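Local coordinates for protein sulfoquinovosidase (Escherichia coli, PDB 5AEG) that hydrolyses sulfoquinovosyl diacylglycerides and simpler sulfoquinovosides such as sulfoquinovosyl glycerol, releasing sulfoquinovose for breakdown by sulfoglycolysis, at residues C132-S137 against W179-Q184; L148-Q153 against M425-P430; A404-Y409 against F453-S458; M468-Q473 against G499-D504. One frame throughout, in Å; residues are numbered along the deposited sequence.

All four contacts are buried, and none is a surface patch. Interactions 3 and 4 belong to the catalytic barrel: 404-409 with 453-458 and 468-473 with 499-504 each join neighbouring parallel strands at the ends that carry catalytic residues, and Met454 O to Trp469 N ties one pair to the other. Interaction 1 lies within the N-terminal domain and is mostly backbone bonding plus phenylalanine packing, with Glu134 passing on to His501 of interaction 4. Interaction 2 crosses between domains, using a ring stack and side-chain hydrogen bonds to loop backbone. Charge dominates interaction 3, whose Arg455 also meets Glu152, whereas interactions 2 and 4 both reach the calcium ion.

Interaction 1. Residues C132-S137 against W179-Q184; sequences CGEQFS and WTFFPQ
Gly133 and Pro183 form an antiparallel, non-hydrogen-bonded bridge where strand 129-133 ends, inside the galactose mutarotase-like N-terminal domain of this family 31 glycosidase. Bonds flank the bridge on both sides. Gln184 N gives a weak one to Cys132 O, and Glu134 N gives a nearly straight one to Phe182 O at 2.7 Å. Cys132 O is gripped again by Gln135 NE2, which comes from above the carbonyl plane; a bend at chi2 (-64°) folds that amide back toward Cys132 O.

Thr180 OG1 works both ways. Anti to its own backbone N, it donates to Glu134 O at 2.7 Å, in the carbonyl plane, and accepts from Phe182 N at 2.9 Å, closing an ST turn. A water joins Gln135 OE1, Phe136 N and Trp179 O. The extended Glu134 chain runs past Phe182 CB; its OE2 is taken by His501 of the catalytic barrel, while OE1 lies at the edge of the Phe181 ring. Phe181 also touches Asp472, the inferred proton donor, so this packing borders the active site. The Phe136 and Phe181 ring planes stand at 89°, with Phe136 CZ 3.7 Å from Phe181 CE1.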
# COMPACT_ATOMS: atom_id res chain seq x y z
N CYS A 132 -7.22 -3.71 6.23
CA CYS A 132 -7.96 -3.20 5.09
C CYS A 132 -7.06 -2.56 4.06
O CYS A 132 -7.50 -1.66 3.31
CB CYS A 132 -9.15 -2.32 5.42
SG CYS A 132 -10.62 -3.14 6.11
N GLY A 133 -5.86 -3.10 3.92
CA GLY A 133 -4.86 -2.63 2.95
C GLY A 133 -4.04 -1.50 3.53
O GLY A 133 -3.58 -1.59 4.69
N GLU A 134 -3.85 -0.44 2.75
CA GLU A 134 -3.01 0.70 3.15
C GLU A 134 -3.95 1.85 3.48
O GLU A 134 -4.56 2.47 2.59
CB GLU A 134 -2.02 1.06 2.03
CG GLU A 134 -0.94 2.10 2.44
CD GLU A 134 0.03 2.35 1.33
OE1 GLU A 134 -0.33 1.91 0.18
OE2 GLU A 134 1.16 2.79 1.59
N GLN A 135 -4.03 2.15 4.77
CA GLN A 135 -4.84 3.14 5.37
C GLN A 135 -3.98 4.28 5.92
O GLN A 135 -3.00 4.06 6.60
CB GLN A 135 -5.70 2.52 6.45
CG GLN A 135 -6.73 1.51 5.86
CD GLN A 135 -7.75 2.19 4.94
OE1 GLN A 135 -8.06 3.40 5.05
NE2 GLN A 135 -8.37 1.39 4.09
N PHE A 136 -4.33 5.50 5.52
CA PHE A 136 -3.45 6.63 5.83
C PHE A 136 -3.93 7.56 6.94
O PHE A 136 -3.13 8.37 7.42
CB PHE A 136 -3.27 7.44 4.51
CG PHE A 136 -2.42 6.80 3.48
CD1 PHE A 136 -3.00 5.94 2.54
CD2 PHE A 136 -1.07 7.13 3.33
CE1 PHE A 136 -2.26 5.35 1.56
CE2 PHE A 136 -0.34 6.58 2.34
CZ PHE A 136 -0.93 5.67 1.46
N SER A 137 -5.22 7.55 7.31
CA SER A 137 -5.74 8.35 8.41
C SER A 137 -6.03 7.59 9.70
O SER A 137 -6.08 8.19 10.79
CB SER A 137 -7.06 9.04 7.99
OG SER A 137 -6.86 9.96 6.92
N TRP A 179 -9.70 7.24 1.54
CA TRP A 179 -9.23 7.10 0.20
C TRP A 179 -7.83 6.42 0.15
O TRP A 179 -6.97 6.74 0.94
CB TRP A 179 -9.19 8.45 -0.52
CG TRP A 179 -10.49 8.95 -0.96
CD1 TRP A 179 -11.67 8.79 -0.37
CD2 TRP A 179 -10.72 9.74 -2.14
NE1 TRP A 179 -12.65 9.44 -1.10
CE2 TRP A 179 -12.10 9.98 -2.22
CE3 TRP A 179 -9.89 10.27 -3.10
CZ2 TRP A 179 -12.65 10.73 -3.25
CZ3 TRP A 179 -10.45 11.00 -4.18
CH2 TRP A 179 -11.81 11.24 -4.23
N THR A 180 -7.64 5.54 -0.81
CA THR A 180 -6.38 4.87 -1.00
C THR A 180 -6.30 4.14 -2.31
O THR A 180 -7.32 3.64 -2.84
CB THR A 180 -6.16 3.84 0.18
OG1 THR A 180 -4.97 3.06 -0.02
CG2 THR A 180 -7.33 2.91 0.38
N PHE A 181 -5.08 3.99 -2.74
CA PHE A 181 -4.75 3.23 -3.88
C PHE A 181 -4.55 1.73 -3.58
O PHE A 181 -4.31 1.01 -4.52
CB PHE A 181 -3.57 3.78 -4.68
CG PHE A 181 -2.54 4.49 -3.87
CD1 PHE A 181 -1.88 3.83 -2.87
CD2 PHE A 181 -2.29 5.84 -4.09
CE1 PHE A 181 -1.00 4.52 -2.03
CE2 PHE A 181 -1.34 6.56 -3.28
CZ PHE A 181 -0.79 5.89 -2.21
N PHE A 182 -4.64 1.29 -2.31
CA PHE A 182 -4.42 -0.13 -1.95
C PHE A 182 -5.43 -0.41 -0.82
O PHE A 182 -5.03 -0.72 0.29
CB PHE A 182 -2.97 -0.36 -1.54
CG PHE A 182 -2.54 -1.81 -1.42
CD1 PHE A 182 -3.45 -2.90 -1.30
CD2 PHE A 182 -1.20 -2.07 -1.28
CE1 PHE A 182 -2.97 -4.17 -1.16
CE2 PHE A 182 -0.70 -3.37 -1.19
CZ PHE A 182 -1.61 -4.40 -1.08
N PRO A 183 -6.74 -0.30 -1.10
CA PRO A 183 -7.70 -0.84 -0.14
C PRO A 183 -7.70 -2.36 -0.34
O PRO A 183 -7.34 -2.85 -1.41
CB PRO A 183 -9.06 -0.26 -0.60
CG PRO A 183 -8.88 -0.17 -2.11
CD PRO A 183 -7.40 0.00 -2.38
N GLN A 184 -8.02 -3.12 0.69
CA GLN A 184 -8.08 -4.57 0.52
C GLN A 184 -9.17 -5.10 1.48
O GLN A 184 -9.25 -4.65 2.60
CB GLN A 184 -6.75 -5.26 0.81
CG GLN A 184 -6.79 -6.74 0.34
CD GLN A 184 -5.48 -7.43 0.39
OE1 GLN A 184 -4.52 -6.97 -0.22
NE2 GLN A 184 -5.42 -8.55 1.08
O HOH W 1 -6.72 5.48 3.68

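Interaction 2. Residues L148-Q153 against M425-P430; sequences LWTSEQ and MHNAWP. With CA (calcium ion), chain D.
The indole of Trp149 lies flat against the imidazole of His426 in an offset stack, planes 19° apart and the centroid of its six-membered ring 4.3 Å from that of the imidazole. His426 CD2 sits 3.3 Å above the indole plane, toward the rim, and Asn427 OD1 lies over the same face. This joins the N-terminal mutarotase-like domain to helix 422-444 of the TIM barrel. Phe55 meets the Trp149 ring edge-to-face and also touches His426.

The edge of the imidazole does the polar work. His426 NE2 donates to Thr150 O at 2.6 Å, with the oxygen close to the ring plane, while the other nitrogen, ND1, bonds Leu410 O. Both imidazole nitrogens are therefore engaged, which fixes the ring's rotation and should help hold it flat against the indole.

Asn427 reads the loop backbone with both ends of its amide. OD1 accepts from Thr150 N at 2.9 Å in an almost straight bond (172°), and ND2 donates to Leu148 O at 3.2 Å, bent and tilted from the amide plane, with a second, weak bond to Ser200 O. The amide stands 63° to the indole plane. With three side-chain bonds holding backbone atoms of Leu148 and Thr150, the loop is pinned as it runs on to Gln153, a calcium ligand. Thr150 itself lies against Glu408, an active-site residue by similarity; its methyl CG2 packs 3.3 Å from His426 NE2 and 4.3 Å from Pro430 CG.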
# COMPACT_ATOMS: atom_id res chain seq x y z
N LEU A 148 -14.09 0.39 0.21
CA LEU A 148 -12.95 -0.29 -0.36
C LEU A 148 -13.01 -0.25 -1.90
O LEU A 148 -13.53 -1.20 -2.59
CB LEU A 148 -12.92 -1.75 0.10
CG LEU A 148 -12.80 -1.87 1.65
CD1 LEU A 148 -12.96 -3.33 2.07
CD2 LEU A 148 -11.52 -1.26 2.26
N TRP A 149 -12.40 0.80 -2.45
CA TRP A 149 -12.43 1.04 -3.86
C TRP A 149 -11.14 1.74 -4.24
O TRP A 149 -10.89 2.84 -3.73
CB TRP A 149 -13.64 1.87 -4.13
CG TRP A 149 -13.81 2.18 -5.60
CD1 TRP A 149 -13.44 3.34 -6.26
CD2 TRP A 149 -14.33 1.31 -6.60
NE1 TRP A 149 -13.73 3.24 -7.60
CE2 TRP A 149 -14.28 2.02 -7.85
CE3 TRP A 149 -14.90 0.03 -6.57
CZ2 TRP A 149 -14.78 1.47 -9.03
CZ3 TRP A 149 -15.41 -0.52 -7.78
CH2 TRP A 149 -15.33 0.20 -8.97
N THR A 150 -10.31 1.11 -5.05
CA THR A 150 -8.98 1.68 -5.39
C THR A 150 -9.17 2.94 -6.19
O THR A 150 -10.08 3.03 -7.04
CB THR A 150 -7.98 0.69 -6.04
OG1 THR A 150 -6.72 1.34 -6.02
CG2 THR A 150 -8.36 0.26 -7.44
N SER A 151 -8.42 3.97 -5.83
CA SER A 151 -8.55 5.29 -6.43
C SER A 151 -7.31 6.12 -6.17
O SER A 151 -6.37 5.67 -5.48
CB SER A 151 -9.76 6.06 -5.91
OG SER A 151 -9.64 6.66 -4.58
N GLU A 152 -7.30 7.32 -6.75
CA GLU A 152 -6.30 8.30 -6.24
C GLU A 152 -6.52 8.45 -4.76
O GLU A 152 -7.62 8.35 -4.19
CB GLU A 152 -6.37 9.64 -6.92
CG GLU A 152 -6.21 9.59 -8.44
CD GLU A 152 -5.05 8.75 -8.85
OE1 GLU A 152 -3.94 9.01 -8.26
OE2 GLU A 152 -5.23 7.80 -9.69
N GLN A 153 -5.42 8.74 -4.07
CA GLN A 153 -5.42 8.72 -2.63
C GLN A 153 -5.92 10.06 -1.97
O GLN A 153 -6.26 10.10 -0.79
CB GLN A 153 -3.94 8.43 -2.27
CG GLN A 153 -3.70 8.13 -0.78
CD GLN A 153 -2.90 9.20 -0.13
OE1 GLN A 153 -2.74 10.29 -0.68
NE2 GLN A 153 -2.39 8.91 1.04
N MET A 425 -13.32 -5.73 -12.35
CA MET A 425 -11.87 -5.76 -12.60
C MET A 425 -11.08 -4.56 -12.00
O MET A 425 -9.88 -4.68 -11.79
CB MET A 425 -11.60 -5.82 -14.11
CG MET A 425 -11.95 -7.19 -14.78
SD MET A 425 -11.31 -8.65 -13.95
CE MET A 425 -9.60 -8.30 -13.96
N HIS A 426 -11.77 -3.46 -11.78
CA HIS A 426 -11.13 -2.21 -11.34
C HIS A 426 -10.27 -2.44 -10.09
O HIS A 426 -9.07 -2.19 -10.10
CB HIS A 426 -12.19 -1.18 -11.06
CG HIS A 426 -11.65 0.05 -10.42
ND1 HIS A 426 -10.97 1.03 -11.12
CD2 HIS A 426 -11.63 0.43 -9.12
CE1 HIS A 426 -10.60 1.98 -10.27
NE2 HIS A 426 -10.95 1.61 -9.05
N ASN A 427 -10.87 -3.07 -9.08
CA ASN A 427 -10.15 -3.34 -7.80
C ASN A 427 -9.11 -4.42 -7.94
O ASN A 427 -8.13 -4.44 -7.20
CB ASN A 427 -11.12 -3.71 -6.69
CG ASN A 427 -11.76 -2.53 -6.04
OD1 ASN A 427 -11.34 -1.40 -6.20
ND2 ASN A 427 -12.80 -2.78 -5.27
N ALA A 428 -9.24 -5.32 -8.92
CA ALA A 428 -8.21 -6.37 -9.16
C ALA A 428 -7.03 -5.92 -10.01
O ALA A 428 -6.02 -6.64 -10.15
CB ALA A 428 -8.89 -7.60 -9.82
N TRP A 429 -7.15 -4.73 -10.61
CA TRP A 429 -6.12 -4.29 -11.56
C TRP A 429 -4.69 -4.18 -10.92
O TRP A 429 -3.69 -4.58 -11.50
CB TRP A 429 -6.45 -2.94 -12.19
CG TRP A 429 -6.00 -2.82 -13.60
CD1 TRP A 429 -5.01 -2.08 -14.10
CD2 TRP A 429 -6.54 -3.59 -14.72
NE1 TRP A 429 -4.92 -2.24 -15.50
CE2 TRP A 429 -5.83 -3.19 -15.89
CE3 TRP A 429 -7.59 -4.48 -14.84
CZ2 TRP A 429 -6.14 -3.70 -17.18
CZ3 TRP A 429 -7.89 -5.06 -16.15
CH2 TRP A 429 -7.18 -4.62 -17.30
N PRO A 430 -4.60 -3.62 -9.72
CA PRO A 430 -3.23 -3.45 -9.19
C PRO A 430 -2.42 -4.73 -9.05
O PRO A 430 -1.25 -4.81 -9.46
CB PRO A 430 -3.48 -2.76 -7.80
CG PRO A 430 -4.77 -2.03 -7.99
CD PRO A 430 -5.61 -2.95 -8.89
CA CA D . -1.98 12.46 -1.15
O HOH W 2 -0.92 14.47 -1.88

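Interaction 3. Residues A404-Y409 against F453-S458; sequences ADFGEY and FMRAGS
Arg455 lays its guanidinium tip over the ring of Phe406: NH2 stands 3.3 Å above the centre of one face, and CZ is 10° off the ring normal, a cation-pi contact. The two flat groups are steeply inclined, at 75°, so the arginine meets the ring with its end and does not lie flat on it.

The same tip carries two carboxylates. Asp405, the catalytic nucleophile, offers OD1 to NE of Arg455 at 2.8 Å, close to the guanidinium plane, with a weak second bond from NH2. From Glu408, an active-site residue by similarity, OE2 takes weak bonds from both NH1 and NH2 of Arg455, each 3.0 Å long. Arg455 reaches them with CG between its backbone N and carbonyl carbon (chi1 64°) and an extended chain as far as NE. Its NH1 also pairs with Glu152, while OD2 of Asp405 bonds the hydroxyl of Tyr333. Held from both oxygens, the nucleophile's carboxylate is thus oriented by arginine and tyrosine together.

Behind the charges the backbones are close. Ala404 N donates to Phe453 O at 2.8 Å, and a water bridges Ala404 O, Phe406 O and Ala456 N. Ala456 CB presses against Phe406 O at 3.3 Å.

Strands 401-404 and 451-454 are neighbours in the parallel TIM barrel, and the network stands just past their C-terminal ends, where family 31 enzymes hold their catalytic residues. Helix 422-444 covers Ala404, Met454 and Ala456, strand 468-469 puts Trp469 beside Asp405 and Arg455, and Phe453 reaches Leu331 on strand 329-334.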
# COMPACT_ATOMS: atom_id res chain seq x y z
N ALA A 404 7.00 1.14 -10.53
CA ALA A 404 5.91 0.59 -11.35
C ALA A 404 4.67 1.27 -10.86
O ALA A 404 4.02 0.84 -9.86
CB ALA A 404 5.80 -0.93 -11.23
N ASP A 405 4.33 2.37 -11.53
CA ASP A 405 3.34 3.30 -11.03
C ASP A 405 1.92 2.93 -11.50
O ASP A 405 1.77 2.11 -12.39
CB ASP A 405 3.72 4.68 -11.54
CG ASP A 405 3.07 5.83 -10.80
OD1 ASP A 405 2.44 5.69 -9.70
OD2 ASP A 405 3.23 6.96 -11.31
N PHE A 406 0.94 3.59 -10.91
CA PHE A 406 -0.48 3.45 -11.22
C PHE A 406 -1.03 2.03 -11.02
O PHE A 406 -0.47 1.28 -10.22
CB PHE A 406 -0.76 3.99 -12.66
CG PHE A 406 -0.80 5.43 -12.74
CD1 PHE A 406 -2.01 6.10 -12.57
CD2 PHE A 406 0.32 6.14 -13.13
CE1 PHE A 406 -2.07 7.51 -12.64
CE2 PHE A 406 0.27 7.53 -13.17
CZ PHE A 406 -0.93 8.21 -12.96
N GLY A 407 -2.23 1.75 -11.57
CA GLY A 407 -2.97 0.55 -11.23
C GLY A 407 -4.33 0.82 -10.65
O GLY A 407 -5.20 -0.07 -10.70
N GLU A 408 -4.49 2.04 -10.07
CA GLU A 408 -5.68 2.46 -9.36
C GLU A 408 -6.78 3.06 -10.25
O GLU A 408 -7.83 3.40 -9.78
CB GLU A 408 -5.31 3.40 -8.15
CG GLU A 408 -5.01 4.84 -8.54
CD GLU A 408 -3.67 5.04 -9.25
OE1 GLU A 408 -2.88 4.09 -9.24
OE2 GLU A 408 -3.43 6.17 -9.83
N TYR A 409 -6.48 3.25 -11.51
CA TYR A 409 -7.35 3.97 -12.39
C TYR A 409 -7.59 3.16 -13.66
O TYR A 409 -7.34 3.62 -14.74
CB TYR A 409 -6.87 5.43 -12.68
CG TYR A 409 -7.95 6.22 -13.49
CD1 TYR A 409 -9.35 5.96 -13.30
CD2 TYR A 409 -7.59 7.15 -14.47
CE1 TYR A 409 -10.32 6.62 -14.02
CE2 TYR A 409 -8.59 7.80 -15.23
CZ TYR A 409 -9.94 7.54 -14.99
OH TYR A 409 -10.95 8.21 -15.66
N PHE A 453 9.01 -1.01 -7.24
CA PHE A 453 8.20 -0.53 -6.16
C PHE A 453 6.91 0.03 -6.72
O PHE A 453 6.94 0.68 -7.79
CB PHE A 453 8.96 0.45 -5.24
CG PHE A 453 9.68 1.57 -5.95
CD1 PHE A 453 10.94 1.38 -6.45
CD2 PHE A 453 9.11 2.83 -6.00
CE1 PHE A 453 11.59 2.40 -7.13
CE2 PHE A 453 9.77 3.89 -6.63
CZ PHE A 453 11.02 3.66 -7.18
N MET A 454 5.81 -0.17 -5.98
CA MET A 454 4.48 0.21 -6.43
C MET A 454 3.77 1.01 -5.41
O MET A 454 4.05 0.88 -4.18
CB MET A 454 3.64 -1.12 -6.66
CG MET A 454 4.32 -2.02 -7.66
SD MET A 454 3.27 -3.37 -8.21
CE MET A 454 2.06 -2.55 -9.24
N ARG A 455 2.79 1.81 -5.84
CA ARG A 455 1.88 2.39 -4.88
C ARG A 455 0.54 1.67 -4.80
O ARG A 455 0.05 1.44 -3.73
CB ARG A 455 1.66 3.89 -5.05
CG ARG A 455 1.02 4.41 -6.32
CD ARG A 455 0.94 5.97 -6.28
NE ARG A 455 0.69 6.38 -7.68
CZ ARG A 455 -0.46 6.73 -8.26
NH1 ARG A 455 -1.57 6.91 -7.62
NH2 ARG A 455 -0.50 6.92 -9.56
N ALA A 456 -0.10 1.42 -5.93
CA ALA A 456 -1.33 0.64 -5.95
C ALA A 456 -1.14 -0.80 -5.59
O ALA A 456 -0.09 -1.38 -5.87
CB ALA A 456 -2.00 0.77 -7.31
N GLY A 457 -2.20 -1.36 -4.97
CA GLY A 457 -2.25 -2.72 -4.66
C GLY A 457 -3.59 -3.32 -4.53
O GLY A 457 -4.58 -2.63 -4.45
N SER A 458 -3.60 -4.67 -4.53
CA SER A 458 -4.82 -5.40 -4.28
C SER A 458 -4.42 -6.81 -3.85
O SER A 458 -3.24 -7.13 -3.78
CB SER A 458 -5.71 -5.45 -5.55
OG SER A 458 -5.12 -6.11 -6.66
O HOH W 3 1.64 1.48 -8.49

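Interaction 4. Residues M468-Q473 against G499-D504; sequences MWAGDQ and GLHHSD. With CA (calcium ion), chain D.
Strands 468-469 and 501-505 lie side by side in the TIM barrel, linked through helix 486-495 as a beta-alpha-beta unit. Met468 pairs with His501 and Trp469 with His502 in parallel register. Met468 N bonds Leu500 O, His502 N bonds Met468 O, and Ala470 N reaches His502 O at 2.8 Å. On one face of the sheet Trp469 CB sits over the imidazole of His502, 3.7 Å from the ring centroid, a CH-pi contact. His502 swings its ring beside the neighbouring strand with CG between its own N and carbonyl carbon (chi1 75°); ND1 adds a weak bond to Met468 O, and NE2 is engaged by Arg535. On the face of Met468 and His501, the His501 ring, its NE2 held by Glu134, also reaches the loop beyond the strand, CE1 lying 3.8 Å from Ala470 CB.

Farther along, Trp469 NE1 donates to Asp504 OD2 at 3.1 Å. The oxygen lies near the indole plane, but the N-H comes from above the carboxylate plane. Asp504 OD1 pairs with Arg535, which also makes a cation-pi contact with Trp469, so one arginine braces carboxylate and indole alike. Two waters fill in between the segments: one contacts Gly471 O, Gln473 OE1 and Asp504 N, the other Gln473 N, Gln473 OE1 and Asp504 OD2. Gln473 NE2 turns back to Ala470 O at 2.9 Å.

Just before Gln473, Asp472, the inferred proton donor, binds calcium through O and OD2, each 2.4 Å from the ion; Gln153, Gly154 and Asp481 are further ligands. Catalytic groups carried on loops beyond the C-terminal strand ends, as here, are the hallmark of TIM-barrel glycosidases.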
# COMPACT_ATOMS: atom_id res chain seq x y z
N MET A 468 6.39 -1.90 -1.48
CA MET A 468 5.39 -0.87 -1.56
C MET A 468 6.05 0.49 -1.25
O MET A 468 6.95 0.60 -0.42
CB MET A 468 4.17 -1.11 -0.65
CG MET A 468 3.52 -2.45 -0.79
SD MET A 468 3.01 -2.83 -2.44
CE MET A 468 2.00 -1.49 -2.94
N TRP A 469 5.56 1.54 -1.93
CA TRP A 469 5.84 2.91 -1.50
C TRP A 469 4.54 3.60 -1.21
O TRP A 469 3.51 3.34 -1.85
CB TRP A 469 6.84 3.68 -2.37
CG TRP A 469 6.35 4.88 -3.15
CD1 TRP A 469 6.40 6.20 -2.77
CD2 TRP A 469 5.84 4.87 -4.50
NE1 TRP A 469 5.87 6.97 -3.77
CE2 TRP A 469 5.48 6.17 -4.81
CE3 TRP A 469 5.53 3.84 -5.41
CZ2 TRP A 469 4.88 6.52 -6.06
CZ3 TRP A 469 4.98 4.18 -6.63
CH2 TRP A 469 4.60 5.50 -6.91
N ALA A 470 4.62 4.60 -0.35
CA ALA A 470 3.43 5.25 0.15
C ALA A 470 2.74 6.25 -0.79
O ALA A 470 1.83 6.92 -0.39
CB ALA A 470 3.75 5.93 1.47
N GLY A 471 3.16 6.31 -2.04
CA GLY A 471 2.48 7.14 -3.00
C GLY A 471 2.69 8.62 -2.72
O GLY A 471 3.71 8.97 -2.18
N ASP A 472 1.65 9.41 -3.00
CA ASP A 472 1.72 10.93 -2.98
C ASP A 472 1.35 11.44 -1.64
O ASP A 472 0.20 11.47 -1.31
CB ASP A 472 0.78 11.60 -4.01
CG ASP A 472 -0.76 11.13 -3.90
OD1 ASP A 472 -0.86 9.89 -4.24
OD2 ASP A 472 -1.82 11.86 -3.47
N GLN A 473 2.36 11.85 -0.83
CA GLN A 473 2.10 12.72 0.29
C GLN A 473 2.25 14.18 -0.18
O GLN A 473 3.01 14.47 -1.09
CB GLN A 473 3.16 12.53 1.44
CG GLN A 473 2.80 11.32 2.30
CD GLN A 473 3.11 10.04 1.59
OE1 GLN A 473 4.26 9.78 1.27
NE2 GLN A 473 2.07 9.24 1.29
N GLY A 499 5.03 -6.39 4.24
CA GLY A 499 5.98 -5.98 5.25
C GLY A 499 7.20 -5.18 4.73
O GLY A 499 8.13 -4.97 5.45
N LEU A 500 7.18 -4.70 3.47
CA LEU A 500 8.23 -3.88 2.89
C LEU A 500 7.68 -2.56 2.39
O LEU A 500 6.95 -2.56 1.39
CB LEU A 500 8.97 -4.65 1.76
CG LEU A 500 9.53 -6.04 2.13
CD1 LEU A 500 10.05 -6.75 0.92
CD2 LEU A 500 10.58 -5.88 3.16
N HIS A 501 8.05 -1.43 3.00
CA HIS A 501 7.36 -0.17 2.79
C HIS A 501 8.34 0.98 2.92
O HIS A 501 9.05 1.04 3.88
CB HIS A 501 6.26 0.01 3.87
CG HIS A 501 5.27 1.08 3.60
ND1 HIS A 501 5.27 2.30 4.25
CD2 HIS A 501 4.15 1.07 2.85
CE1 HIS A 501 4.21 2.99 3.91
NE2 HIS A 501 3.48 2.24 3.09
N HIS A 502 8.24 1.94 1.99
CA HIS A 502 8.97 3.23 2.12
C HIS A 502 8.15 4.33 1.54
O HIS A 502 6.99 4.12 1.05
CB HIS A 502 10.39 3.15 1.45
CG HIS A 502 10.39 3.19 -0.05
ND1 HIS A 502 9.94 2.15 -0.83
CD2 HIS A 502 10.75 4.16 -0.92
CE1 HIS A 502 10.13 2.42 -2.11
NE2 HIS A 502 10.51 3.68 -2.19
N SER A 503 8.68 5.53 1.72
CA SER A 503 8.03 6.73 1.24
C SER A 503 9.07 7.63 0.51
O SER A 503 10.31 7.49 0.68
CB SER A 503 7.30 7.48 2.35
OG SER A 503 8.25 7.92 3.40
N ASP A 504 8.52 8.53 -0.32
CA ASP A 504 9.35 9.60 -0.93
C ASP A 504 9.98 10.51 0.18
O ASP A 504 9.25 11.10 0.99
CB ASP A 504 8.49 10.50 -1.84
CG ASP A 504 7.87 9.76 -3.03
OD1 ASP A 504 8.54 9.01 -3.77
OD2 ASP A 504 6.63 9.89 -3.14
CA CA D . -1.98 12.46 -1.15
O HOH W 4 5.59 8.15 -0.44
O HOH W 5 5.20 11.38 -1.00
O HOH W 2 -0.92 14.47 -1.88